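Local coordinates for acyl-CoA dehydrogenase FadE3 (PDB 4IV6), which belongs to the acyl-CoA dehydrogenase family of flavoproteins and binds dihydroflavine-adenine dinucleotide at the boundaries between subunits of a four-chain assembly, at residues 154-159 with 199-204; 158-163 with 207-212; 265-270 with 339-344. One frame throughout, in Å; residues are numbered along the deposited sequence.

Interaction 1: 154-159 with 199-204. With FDA (dihydroflavine-adenine dinucleotide), chain D.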
# COMPACT_ATOMS: atom_id res chain seq x y z
N SER B 154 -3.47 38.49 9.61
CA SER B 154 -4.53 37.48 9.74
C SER B 154 -3.96 36.08 9.94
O SER B 154 -2.86 35.79 9.49
CB SER B 154 -5.47 37.48 8.54
OG SER B 154 -4.75 37.09 7.37
N LYS B 155 -4.75 35.25 10.62
CA LYS B 155 -4.47 33.82 10.80
C LYS B 155 -5.74 33.07 10.41
O LYS B 155 -6.82 33.65 10.37
CB LYS B 155 -4.13 33.51 12.25
CG LYS B 155 -2.87 34.19 12.81
CD LYS B 155 -1.61 33.80 12.07
CE LYS B 155 -0.36 34.26 12.79
NZ LYS B 155 0.85 33.99 11.98
N THR B 156 -5.63 31.80 10.10
CA THR B 156 -6.81 31.01 9.88
C THR B 156 -6.62 29.57 10.33
O THR B 156 -5.50 29.15 10.64
CB THR B 156 -7.27 31.07 8.43
OG1 THR B 156 -8.64 30.65 8.35
CG2 THR B 156 -6.39 30.21 7.52
N TRP B 157 -7.74 28.85 10.38
CA TRP B 157 -7.83 27.51 10.94
C TRP B 157 -7.41 27.46 12.40
O TRP B 157 -6.87 26.45 12.85
CB TRP B 157 -6.99 26.49 10.13
CG TRP B 157 -7.53 26.15 8.81
CD1 TRP B 157 -6.92 26.34 7.59
CD2 TRP B 157 -8.80 25.53 8.54
NE1 TRP B 157 -7.74 25.89 6.59
CE2 TRP B 157 -8.89 25.38 7.14
CE3 TRP B 157 -9.86 25.10 9.34
CZ2 TRP B 157 -10.02 24.84 6.53
CZ3 TRP B 157 -10.98 24.54 8.74
CH2 TRP B 157 -11.05 24.41 7.35
N ILE B 158 -7.68 28.51 13.16
CA ILE B 158 -7.23 28.52 14.54
C ILE B 158 -8.28 27.86 15.44
O ILE B 158 -9.37 28.38 15.63
CB ILE B 158 -6.87 29.94 15.02
CG1 ILE B 158 -5.80 30.56 14.09
CG2 ILE B 158 -6.40 29.90 16.49
CD1 ILE B 158 -4.63 29.63 13.76
N SER B 159 -7.93 26.68 15.95
CA SER B 159 -8.85 25.90 16.76
C SER B 159 -9.10 26.54 18.12
O SER B 159 -8.20 27.12 18.74
CB SER B 159 -8.33 24.48 16.95
OG SER B 159 -8.25 23.82 15.68
N ARG B 199 -14.90 34.13 11.89
CA ARG B 199 -16.00 33.16 11.58
C ARG B 199 -15.56 31.71 11.85
O ARG B 199 -14.36 31.45 11.85
CB ARG B 199 -16.43 33.27 10.12
CG ARG B 199 -15.43 32.70 9.13
CD ARG B 199 -15.72 33.14 7.72
NE ARG B 199 -14.61 32.85 6.84
CZ ARG B 199 -13.48 33.55 6.81
NH1 ARG B 199 -13.29 34.60 7.62
NH2 ARG B 199 -12.52 33.20 5.96
N ASP B 200 -16.52 30.83 12.15
CA ASP B 200 -16.28 29.38 12.30
C ASP B 200 -16.21 28.74 10.93
O ASP B 200 -17.13 28.88 10.15
CB ASP B 200 -17.41 28.72 13.05
CG ASP B 200 -17.46 29.13 14.51
OD1 ASP B 200 -16.60 29.94 14.93
OD2 ASP B 200 -18.36 28.64 15.24
N LEU B 201 -15.14 28.01 10.64
CA LEU B 201 -14.95 27.48 9.31
C LEU B 201 -15.64 26.11 9.20
O LEU B 201 -15.43 25.26 10.02
CB LEU B 201 -13.45 27.42 9.01
CG LEU B 201 -12.73 28.77 9.16
CD1 LEU B 201 -11.23 28.61 9.06
CD2 LEU B 201 -13.20 29.80 8.14
N PRO B 202 -16.49 25.90 8.19
CA PRO B 202 -17.15 24.60 8.12
C PRO B 202 -16.23 23.47 7.66
O PRO B 202 -15.43 23.63 6.71
CB PRO B 202 -18.31 24.83 7.15
CG PRO B 202 -17.88 25.97 6.33
CD PRO B 202 -17.08 26.87 7.25
N LYS B 203 -16.33 22.34 8.36
CA LYS B 203 -15.32 21.27 8.34
C LYS B 203 -15.95 19.89 8.06
O LYS B 203 -17.09 19.64 8.43
CB LYS B 203 -14.66 21.13 9.72
CG LYS B 203 -13.92 22.31 10.22
CD LYS B 203 -13.25 22.03 11.54
CE LYS B 203 -14.17 22.32 12.72
NZ LYS B 203 -13.34 22.32 13.96
N LEU B 204 -15.15 18.97 7.52
CA LEU B 204 -15.56 17.59 7.28
C LEU B 204 -15.83 16.82 8.58
O LEU B 204 -16.77 16.02 8.66
CB LEU B 204 -14.47 16.88 6.48
CG LEU B 204 -14.57 15.38 6.32
CD1 LEU B 204 -15.83 14.99 5.58
CD2 LEU B 204 -13.33 14.90 5.59
PA FDA D . -0.02 24.23 2.40
O1A FDA D . 1.22 24.61 3.17
O2A FDA D . -0.68 25.21 1.47
O5B FDA D . 0.30 22.88 1.60
C5B FDA D . -0.58 22.32 0.60
C4B FDA D . -0.00 20.98 0.11
O4B FDA D . 1.36 21.14 -0.34
C3B FDA D . 0.07 19.95 1.22
O3B FDA D . -0.03 18.63 0.64
C2B FDA D . 1.44 20.20 1.80
O2B FDA D . 1.99 19.10 2.51
C1B FDA D . 2.23 20.43 0.53
N9A FDA D . 3.49 21.19 0.74
C8A FDA D . 3.57 22.51 1.04
N7A FDA D . 4.86 22.89 1.11
C5A FDA D . 5.61 21.78 0.87
C6A FDA D . 7.03 21.47 0.79
N6A FDA D . 7.92 22.44 1.01
N1A FDA D . 7.43 20.21 0.52
C2A FDA D . 6.53 19.24 0.27
N3A FDA D . 5.20 19.45 0.32
C4A FDA D . 4.70 20.68 0.59
N1 FDA D . -3.13 25.92 12.63
C2 FDA D . -2.87 26.66 13.71
O2 FDA D . -1.96 27.50 13.65
N3 FDA D . -3.57 26.52 14.85
C4 FDA D . -4.57 25.66 15.01
O4 FDA D . -5.21 25.60 16.10
C4X FDA D . -4.91 24.78 13.87
N5 FDA D . -5.92 23.90 13.90
C5X FDA D . -6.45 23.45 12.73
C6 FDA D . -7.73 22.88 12.67
C7 FDA D . -8.25 22.39 11.48
C7M FDA D . -9.65 21.81 11.43
C8 FDA D . -7.48 22.44 10.30
C8M FDA D . -7.96 21.92 8.97
C9 FDA D . -6.22 23.01 10.36
C9A FDA D . -5.70 23.53 11.55
N10 FDA D . -4.42 24.13 11.55
C10 FDA D . -4.13 24.99 12.63
C1' FDA D . -3.87 24.52 10.24
C2' FDA D . -2.93 23.42 9.81
O2' FDA D . -1.78 23.36 10.66
C3' FDA D . -2.53 23.67 8.36
O3' FDA D . -3.63 23.29 7.53
C4' FDA D . -1.31 22.90 7.92
O4' FDA D . -0.18 23.64 8.43
C5' FDA D . -1.17 22.85 6.39
O5' FDA D . -1.30 24.16 5.89
P FDA D . -1.92 24.55 4.48
O1P FDA D . -1.60 26.03 4.37
O2P FDA D . -3.35 24.11 4.43
O3P FDA D . -1.07 23.64 3.46
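The indole of Trp157 is held like a wafer, with the flavin's C8M methyl over one face and Leu201 over the other. Trp157 stands at a corner of strand 148-159 with positive phi (59°), and with Ile158 it faces Cys212 in a G1 beta bulge. Leu201 points CD1 at the far face in a CH-pi contact, 4.0 Å from the centroid of the six-membered ring of Trp157 and 20° off the normal. The same Leu201 CD1 touches Thr156 OG1 at 3.4 Å. The Lys203 chain runs antiparallel along the ring's rim, its CG 4.0 Å from Trp157 CZ3. The lysine's CD reaches the flavin methyl C7M at 3.6 Å, while NZ is hydrogen-bonded to Val209 O and Tyr206 O. Ser159 grips the polar side of the isoalloxazine: its N donates to FDA O4 at 2.9 Å and 161°, and its OG accepts from FDA N5 at 2.9 Å. Tyr344 of the second subunit meets Trp157 edge-to-face. Between the segments contact is mainly van der Waals, whereas the flavin is held by one well-directed bond at O4, a bent one at N5 and packing on Trp157; the donor at O4 would probably draw electron density toward the pyrimidine end.

Interaction 2: 158-163 with 207-212. With FDA (dihydroflavine-adenine dinucleotide), chain D.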
# COMPACT_ATOMS: atom_id res chain seq x y z
N ILE B 158 -7.68 28.51 13.16
CA ILE B 158 -7.23 28.52 14.54
C ILE B 158 -8.28 27.86 15.44
O ILE B 158 -9.37 28.38 15.63
CB ILE B 158 -6.87 29.94 15.02
CG1 ILE B 158 -5.80 30.56 14.09
CG2 ILE B 158 -6.40 29.90 16.49
CD1 ILE B 158 -4.63 29.63 13.76
N SER B 159 -7.93 26.68 15.95
CA SER B 159 -8.85 25.90 16.76
C SER B 159 -9.10 26.54 18.12
O SER B 159 -8.20 27.12 18.74
CB SER B 159 -8.33 24.48 16.95
OG SER B 159 -8.25 23.82 15.68
N ASN B 160 -10.33 26.41 18.59
CA ASN B 160 -10.76 26.94 19.87
C ASN B 160 -10.52 28.44 20.03
O ASN B 160 -10.42 28.94 21.16
CB ASN B 160 -10.08 26.19 21.00
CG ASN B 160 -10.14 24.69 20.85
OD1 ASN B 160 -11.17 24.07 21.10
ND2 ASN B 160 -9.02 24.10 20.51
N ALA B 161 -10.45 29.19 18.93
CA ALA B 161 -10.17 30.62 18.98
C ALA B 161 -11.21 31.46 19.71
O ALA B 161 -10.87 32.51 20.26
CB ALA B 161 -9.95 31.17 17.58
N ARG B 162 -12.47 31.04 19.68
CA ARG B 162 -13.56 31.79 20.31
C ARG B 162 -13.58 31.54 21.83
O ARG B 162 -13.69 32.46 22.63
CB ARG B 162 -14.90 31.38 19.68
CG ARG B 162 -16.06 32.33 19.93
CD ARG B 162 -17.32 32.01 19.11
NE ARG B 162 -17.09 31.86 17.65
CZ ARG B 162 -16.87 32.86 16.80
NH1 ARG B 162 -16.81 34.13 17.20
NH2 ARG B 162 -16.69 32.59 15.51
N ARG B 163 -13.43 30.28 22.21
CA ARG B 163 -13.48 29.88 23.62
C ARG B 163 -12.16 30.18 24.36
O ARG B 163 -12.14 30.19 25.57
CB ARG B 163 -13.77 28.38 23.75
CG ARG B 163 -15.06 27.80 23.14
CD ARG B 163 -16.21 28.75 23.21
NE ARG B 163 -17.56 28.26 22.89
CZ ARG B 163 -18.07 27.88 21.71
NH1 ARG B 163 -17.34 27.67 20.59
NH2 ARG B 163 -19.38 27.62 21.69
N LYS B 207 -15.92 18.18 14.58
CA LYS B 207 -17.06 19.05 14.82
C LYS B 207 -17.24 19.38 16.31
O LYS B 207 -16.59 18.80 17.16
CB LYS B 207 -18.32 18.43 14.18
CG LYS B 207 -18.27 18.65 12.65
CD LYS B 207 -19.37 18.00 11.85
CE LYS B 207 -20.64 18.81 11.89
NZ LYS B 207 -21.81 17.99 11.46
N GLY B 208 -18.09 20.35 16.62
CA GLY B 208 -18.25 20.79 18.02
C GLY B 208 -17.25 21.86 18.44
O GLY B 208 -17.65 22.91 18.98
N VAL B 209 -15.97 21.59 18.20
CA VAL B 209 -14.87 22.58 18.34
C VAL B 209 -14.78 23.52 17.14
O VAL B 209 -14.72 23.07 15.99
CB VAL B 209 -13.51 21.86 18.47
CG1 VAL B 209 -12.32 22.81 18.27
CG2 VAL B 209 -13.43 21.19 19.84
N GLU B 210 -14.74 24.83 17.41
CA GLU B 210 -14.65 25.83 16.36
C GLU B 210 -13.20 25.97 15.88
O GLU B 210 -12.29 25.83 16.67
CB GLU B 210 -15.23 27.17 16.83
CG GLU B 210 -14.35 28.04 17.74
CD GLU B 210 -14.25 27.60 19.19
OE1 GLU B 210 -14.76 26.50 19.55
OE2 GLU B 210 -13.67 28.35 20.00
N SER B 211 -13.02 26.18 14.58
CA SER B 211 -11.77 26.66 14.00
C SER B 211 -12.08 27.92 13.23
O SER B 211 -13.04 27.94 12.46
CB SER B 211 -11.14 25.62 13.09
OG SER B 211 -10.73 24.51 13.91
N CYS B 212 -11.27 28.95 13.44
CA CYS B 212 -11.62 30.30 13.00
C CYS B 212 -10.55 31.05 12.22
O CYS B 212 -9.34 30.82 12.38
CB CYS B 212 -11.95 31.13 14.24
SG CYS B 212 -13.26 30.43 15.28
PA FDA D . -0.02 24.23 2.40
O1A FDA D . 1.22 24.61 3.17
O2A FDA D . -0.68 25.21 1.47
O5B FDA D . 0.30 22.88 1.60
C5B FDA D . -0.58 22.32 0.60
C4B FDA D . -0.00 20.98 0.11
O4B FDA D . 1.36 21.14 -0.34
C3B FDA D . 0.07 19.95 1.22
O3B FDA D . -0.03 18.63 0.64
C2B FDA D . 1.44 20.20 1.80
O2B FDA D . 1.99 19.10 2.51
C1B FDA D . 2.23 20.43 0.53
N9A FDA D . 3.49 21.19 0.74
C8A FDA D . 3.57 22.51 1.04
N7A FDA D . 4.86 22.89 1.11
C5A FDA D . 5.61 21.78 0.87
C6A FDA D . 7.03 21.47 0.79
N6A FDA D . 7.92 22.44 1.01
N1A FDA D . 7.43 20.21 0.52
C2A FDA D . 6.53 19.24 0.27
N3A FDA D . 5.20 19.45 0.32
C4A FDA D . 4.70 20.68 0.59
N1 FDA D . -3.13 25.92 12.63
C2 FDA D . -2.87 26.66 13.71
O2 FDA D . -1.96 27.50 13.65
N3 FDA D . -3.57 26.52 14.85
C4 FDA D . -4.57 25.66 15.01
O4 FDA D . -5.21 25.60 16.10
C4X FDA D . -4.91 24.78 13.87
N5 FDA D . -5.92 23.90 13.90
C5X FDA D . -6.45 23.45 12.73
C6 FDA D . -7.73 22.88 12.67
C7 FDA D . -8.25 22.39 11.48
C7M FDA D . -9.65 21.81 11.43
C8 FDA D . -7.48 22.44 10.30
C8M FDA D . -7.96 21.92 8.97
C9 FDA D . -6.22 23.01 10.36
C9A FDA D . -5.70 23.53 11.55
N10 FDA D . -4.42 24.13 11.55
C10 FDA D . -4.13 24.99 12.63
C1' FDA D . -3.87 24.52 10.24
C2' FDA D . -2.93 23.42 9.81
O2' FDA D . -1.78 23.36 10.66
C3' FDA D . -2.53 23.67 8.36
O3' FDA D . -3.63 23.29 7.53
C4' FDA D . -1.31 22.90 7.92
O4' FDA D . -0.18 23.64 8.43
C5' FDA D . -1.17 22.85 6.39
O5' FDA D . -1.30 24.16 5.89
P FDA D . -1.92 24.55 4.48
O1P FDA D . -1.60 26.03 4.37
O2P FDA D . -3.35 24.11 4.43
O3P FDA D . -1.07 23.64 3.46
O HOH W 1 -13.42 25.08 21.68
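Ile158 opens the contact by pairing with Cys212 in an antiparallel hydrogen-bonded pair. Its N donates to Cys212 O at 2.9 Å, on a lone pair in the carbonyl plane and nearly straight (169°), while the return bond from Cys212 N meets Ile158 O from above its carbonyl plane. At Ser159 the backbone pair with Ser211 is non-hydrogen-bonded, and the two hydroxyls, OG to OG at 3.1 Å, share a hydrogen bond beside the flavin. Ser211 OG supports the serine hydroxyl that accepts from N5, and itself lies 3.6 Å from FDA C6. A type II turn from Ile158 to Ala161 bends the chain. Asn160 N donates to Glu210 O at 2.8 Å, nearly along the C=O axis, and Asn160 OD1 lies against Val209 CG1. One water donates to both Asn160 OD1 and Glu210 OE1. Ala161 CB rests on Cys212 CB. Beyond the turn the chain meets the Glu210 carboxylate; CG of Glu210 takes the crowded position (chi1 78°) and chi2 bends the chain again. Its OE2 takes a weak bond from Arg162 N and a better one, 2.9 Å, from Arg163 N. OE1 forms a salt bridge with Arg163 NH1 at 3.0 Å, its hydrogen bond bent and weak, with guanidinium and carboxylate planes 58° apart. Cys212 and Ala161 pack on Val197 of strand 195-200, Ile158 touches strand 122-125, and Asp200 binds the Arg162 guanidinium.

Interaction 3: 265-270 with 339-344. With FDA (dihydroflavine-adenine dinucleotide), chain C.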
# COMPACT_ATOMS: atom_id res chain seq x y z
N LEU B 265 -14.20 -4.94 15.32
CA LEU B 265 -14.03 -6.26 15.93
C LEU B 265 -15.31 -6.76 16.56
O LEU B 265 -15.68 -7.91 16.37
CB LEU B 265 -12.94 -6.20 16.99
CG LEU B 265 -12.63 -7.51 17.71
CD1 LEU B 265 -12.21 -8.60 16.75
CD2 LEU B 265 -11.50 -7.23 18.70
N ARG B 266 -15.99 -5.88 17.28
CA ARG B 266 -17.28 -6.21 17.84
C ARG B 266 -18.29 -6.55 16.75
O ARG B 266 -18.94 -7.59 16.81
CB ARG B 266 -17.84 -5.08 18.69
CG ARG B 266 -19.28 -5.32 19.14
CD ARG B 266 -19.83 -4.21 20.06
NE ARG B 266 -19.62 -2.87 19.47
CZ ARG B 266 -20.21 -2.40 18.36
NH1 ARG B 266 -21.09 -3.13 17.64
NH2 ARG B 266 -19.93 -1.17 17.96
N TYR B 267 -18.43 -5.68 15.76
CA TYR B 267 -19.39 -5.96 14.69
C TYR B 267 -19.11 -7.30 14.01
O TYR B 267 -20.04 -8.00 13.67
CB TYR B 267 -19.37 -4.86 13.63
CG TYR B 267 -20.51 -4.96 12.66
CD1 TYR B 267 -21.82 -4.60 13.04
CD2 TYR B 267 -20.30 -5.40 11.36
CE1 TYR B 267 -22.89 -4.69 12.14
CE2 TYR B 267 -21.35 -5.48 10.45
CZ TYR B 267 -22.65 -5.14 10.84
OH TYR B 267 -23.67 -5.23 9.90
N SER B 268 -17.84 -7.64 13.83
CA SER B 268 -17.44 -8.86 13.11
C SER B 268 -17.82 -10.16 13.84
O SER B 268 -17.84 -11.25 13.25
CB SER B 268 -15.94 -8.88 12.85
OG SER B 268 -15.21 -9.31 14.00
N GLN B 269 -18.14 -10.02 15.12
CA GLN B 269 -18.65 -11.11 15.91
C GLN B 269 -20.20 -11.11 15.96
O GLN B 269 -20.78 -12.15 16.14
CB GLN B 269 -18.09 -11.00 17.33
CG GLN B 269 -16.59 -11.23 17.37
CD GLN B 269 -16.00 -10.78 18.69
OE1 GLN B 269 -16.07 -11.49 19.70
NE2 GLN B 269 -15.47 -9.57 18.71
N GLU B 270 -20.83 -9.96 15.78
CA GLU B 270 -22.27 -9.85 15.85
C GLU B 270 -22.92 -10.21 14.51
O GLU B 270 -23.89 -10.88 14.48
CB GLU B 270 -22.69 -8.45 16.27
CG GLU B 270 -22.30 -8.12 17.71
CD GLU B 270 -22.51 -6.66 18.07
OE1 GLU B 270 -22.65 -5.80 17.15
OE2 GLU B 270 -22.51 -6.34 19.28
N ARG B 339 -15.31 -0.80 5.95
CA ARG B 339 -15.43 -1.97 5.06
C ARG B 339 -16.04 -3.14 5.85
O ARG B 339 -16.91 -3.86 5.35
CB ARG B 339 -14.06 -2.43 4.53
CG ARG B 339 -13.32 -1.48 3.60
CD ARG B 339 -11.96 -2.09 3.28
NE ARG B 339 -10.99 -1.26 2.58
CZ ARG B 339 -10.95 -1.09 1.26
NH1 ARG B 339 -11.86 -1.66 0.47
NH2 ARG B 339 -9.96 -0.40 0.73
N VAL B 340 -15.57 -3.32 7.07
CA VAL B 340 -16.05 -4.41 7.93
C VAL B 340 -17.55 -4.35 8.16
O VAL B 340 -18.18 -5.39 8.30
CB VAL B 340 -15.26 -4.47 9.26
CG1 VAL B 340 -15.91 -5.38 10.28
CG2 VAL B 340 -13.84 -4.99 8.97
N HIS B 341 -18.11 -3.14 8.20
CA HIS B 341 -19.55 -2.95 8.42
C HIS B 341 -20.40 -3.11 7.14
O HIS B 341 -21.65 -3.04 7.18
CB HIS B 341 -19.80 -1.57 9.06
CG HIS B 341 -19.49 -1.52 10.52
ND1 HIS B 341 -18.20 -1.45 11.00
CD2 HIS B 341 -20.30 -1.56 11.61
CE1 HIS B 341 -18.23 -1.45 12.33
NE2 HIS B 341 -19.49 -1.50 12.71
N GLY B 342 -19.78 -3.33 6.00
CA GLY B 342 -20.52 -3.40 4.76
C GLY B 342 -21.31 -2.12 4.55
O GLY B 342 -20.82 -1.03 4.84
N GLY B 343 -22.55 -2.25 4.09
CA GLY B 343 -23.37 -1.07 3.80
C GLY B 343 -23.59 -0.18 5.00
O GLY B 343 -23.65 1.04 4.89
N TYR B 344 -23.70 -0.79 6.17
CA TYR B 344 -23.94 -0.04 7.39
C TYR B 344 -22.76 0.86 7.77
O TYR B 344 -22.91 1.83 8.54
CB TYR B 344 -24.29 -0.99 8.55
CG TYR B 344 -25.50 -1.78 8.23
CD1 TYR B 344 -26.77 -1.23 8.34
CD2 TYR B 344 -25.39 -3.06 7.73
CE1 TYR B 344 -27.90 -1.95 7.99
CE2 TYR B 344 -26.51 -3.79 7.37
CZ TYR B 344 -27.75 -3.24 7.51
OH TYR B 344 -28.84 -3.98 7.12
PA FDA C . -22.49 -8.08 4.77
O1A FDA C . -23.13 -8.07 6.12
O2A FDA C . -22.80 -9.11 3.72
O5B FDA C . -20.90 -8.10 4.97
C5B FDA C . -20.24 -7.41 6.04
C4B FDA C . -18.73 -7.52 5.82
O4B FDA C . -18.39 -8.91 5.74
C3B FDA C . -18.28 -6.89 4.51
O3B FDA C . -16.94 -6.49 4.68
C2B FDA C . -18.33 -8.08 3.56
O2B FDA C . -17.51 -7.92 2.42
C1B FDA C . -17.86 -9.19 4.45
N9A FDA C . -18.34 -10.49 4.02
C8A FDA C . -19.60 -10.93 4.10
N7A FDA C . -19.66 -12.19 3.62
C5A FDA C . -18.40 -12.56 3.23
C6A FDA C . -17.77 -13.74 2.61
N6A FDA C . -18.52 -14.84 2.31
N1A FDA C . -16.44 -13.68 2.37
C2A FDA C . -15.70 -12.59 2.66
N3A FDA C . -16.21 -11.46 3.21
C4A FDA C . -17.53 -11.42 3.50
N1 FDA C . -28.75 -2.92 -2.45
C2 FDA C . -29.81 -3.12 -3.26
O2 FDA C . -30.32 -4.27 -3.33
N3 FDA C . -30.30 -2.12 -4.00
C4 FDA C . -29.81 -0.88 -3.96
O4 FDA C . -30.31 0.00 -4.64
C4X FDA C . -28.67 -0.57 -3.12
N5 FDA C . -28.10 0.65 -3.01
C5X FDA C . -27.35 0.92 -1.90
C6 FDA C . -27.11 2.23 -1.49
C7 FDA C . -26.33 2.51 -0.39
C7M FDA C . -26.10 3.93 0.05
C8 FDA C . -25.78 1.46 0.34
C8M FDA C . -24.91 1.66 1.53
C9 FDA C . -25.98 0.17 -0.05
C9A FDA C . -26.79 -0.13 -1.15
N10 FDA C . -27.03 -1.49 -1.51
C10 FDA C . -28.15 -1.72 -2.34
C1' FDA C . -26.79 -2.54 -0.51
C2' FDA C . -25.38 -3.05 -0.75
O2' FDA C . -25.28 -3.73 -2.00
C3' FDA C . -25.00 -3.90 0.47
O3' FDA C . -24.62 -3.01 1.56
C4' FDA C . -23.86 -4.82 0.14
O4' FDA C . -24.42 -5.91 -0.56
C5' FDA C . -23.14 -5.39 1.36
O5' FDA C . -24.10 -5.93 2.21
P FDA C . -24.10 -5.96 3.78
O1P FDA C . -24.02 -4.58 4.31
O2P FDA C . -25.29 -6.78 4.08
O3P FDA C . -22.69 -6.68 4.06
O HOH W 2 -20.83 -0.83 15.01
O HOH W 3 -22.88 -5.70 7.45
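Aromatic stacking carries this contact between the end of helix 234-270 and the turn after helix 316-340. Tyr267, its CG anti to the backbone N (chi1 -169°), lays its ring over His341 in an offset stack, with centroids 4.3 Å apart and planes at 21°. The overlap falls at the rims, so that His341 CD2 sits 3.6 Å from Tyr267 CG and His341 NE2 lies 3.5 Å from Tyr267 CB. Van der Waals packing is slighter: Val340 O lies at the edge of the phenol, 3.7 Å from Tyr267 CD2, and Tyr267 OH touches Tyr344 CD2. Water supplies the polar links. One molecule joins Tyr267 OH, at 2.6 Å, to His341 O and FDA O1A, donating to the latter two; another lies between Arg266 NH2 and His341 NE2. The other ring nitrogen, His341 ND1, is hydrogen-bonded to Ala337 O, which helps fix the imidazole's rotation. Direct ligand bonds come from the backbone: FDA O3B donates to Arg339 O, and Gly343 N donates to FDA O1P at 2.8 Å. Gly342, with positive phi, lets the diphosphate bridge O3P lie close, and Gly343 does the same for the ribityl hydroxyl O3'; a CB would clash at each. Helix 282-310 flanks the contact, Leu288 against Ser268 and Met287 against Val340, while Tyr344 packs on Thr156 of the second subunit and Leu265 on Gly385 of the third.

From the N terminus, strand 148-159 launches both early contacts. Interaction 1 joins it to the end of strand 195-200, closing a loop of 39 residues; interaction 2, sharing Ile158 and Ser159, reaches the start of strand 211-216 over 43 residues. The two loops cross: 158-163 starts on the last two residues of 154-159, and 207-212 lies beyond 199-204. Their centres are 7 Å apart, on one antiparallel sheet and one FDA. Interaction 3 follows in series about 34 Å from interaction 1, centre to centre, joining the end of helix 234-270 to the end of helix 316-340 and the turn after it across 68 mostly helical residues. It serves another FDA, so this chain's middle and C-terminal domains contribute to separate cofactor sites.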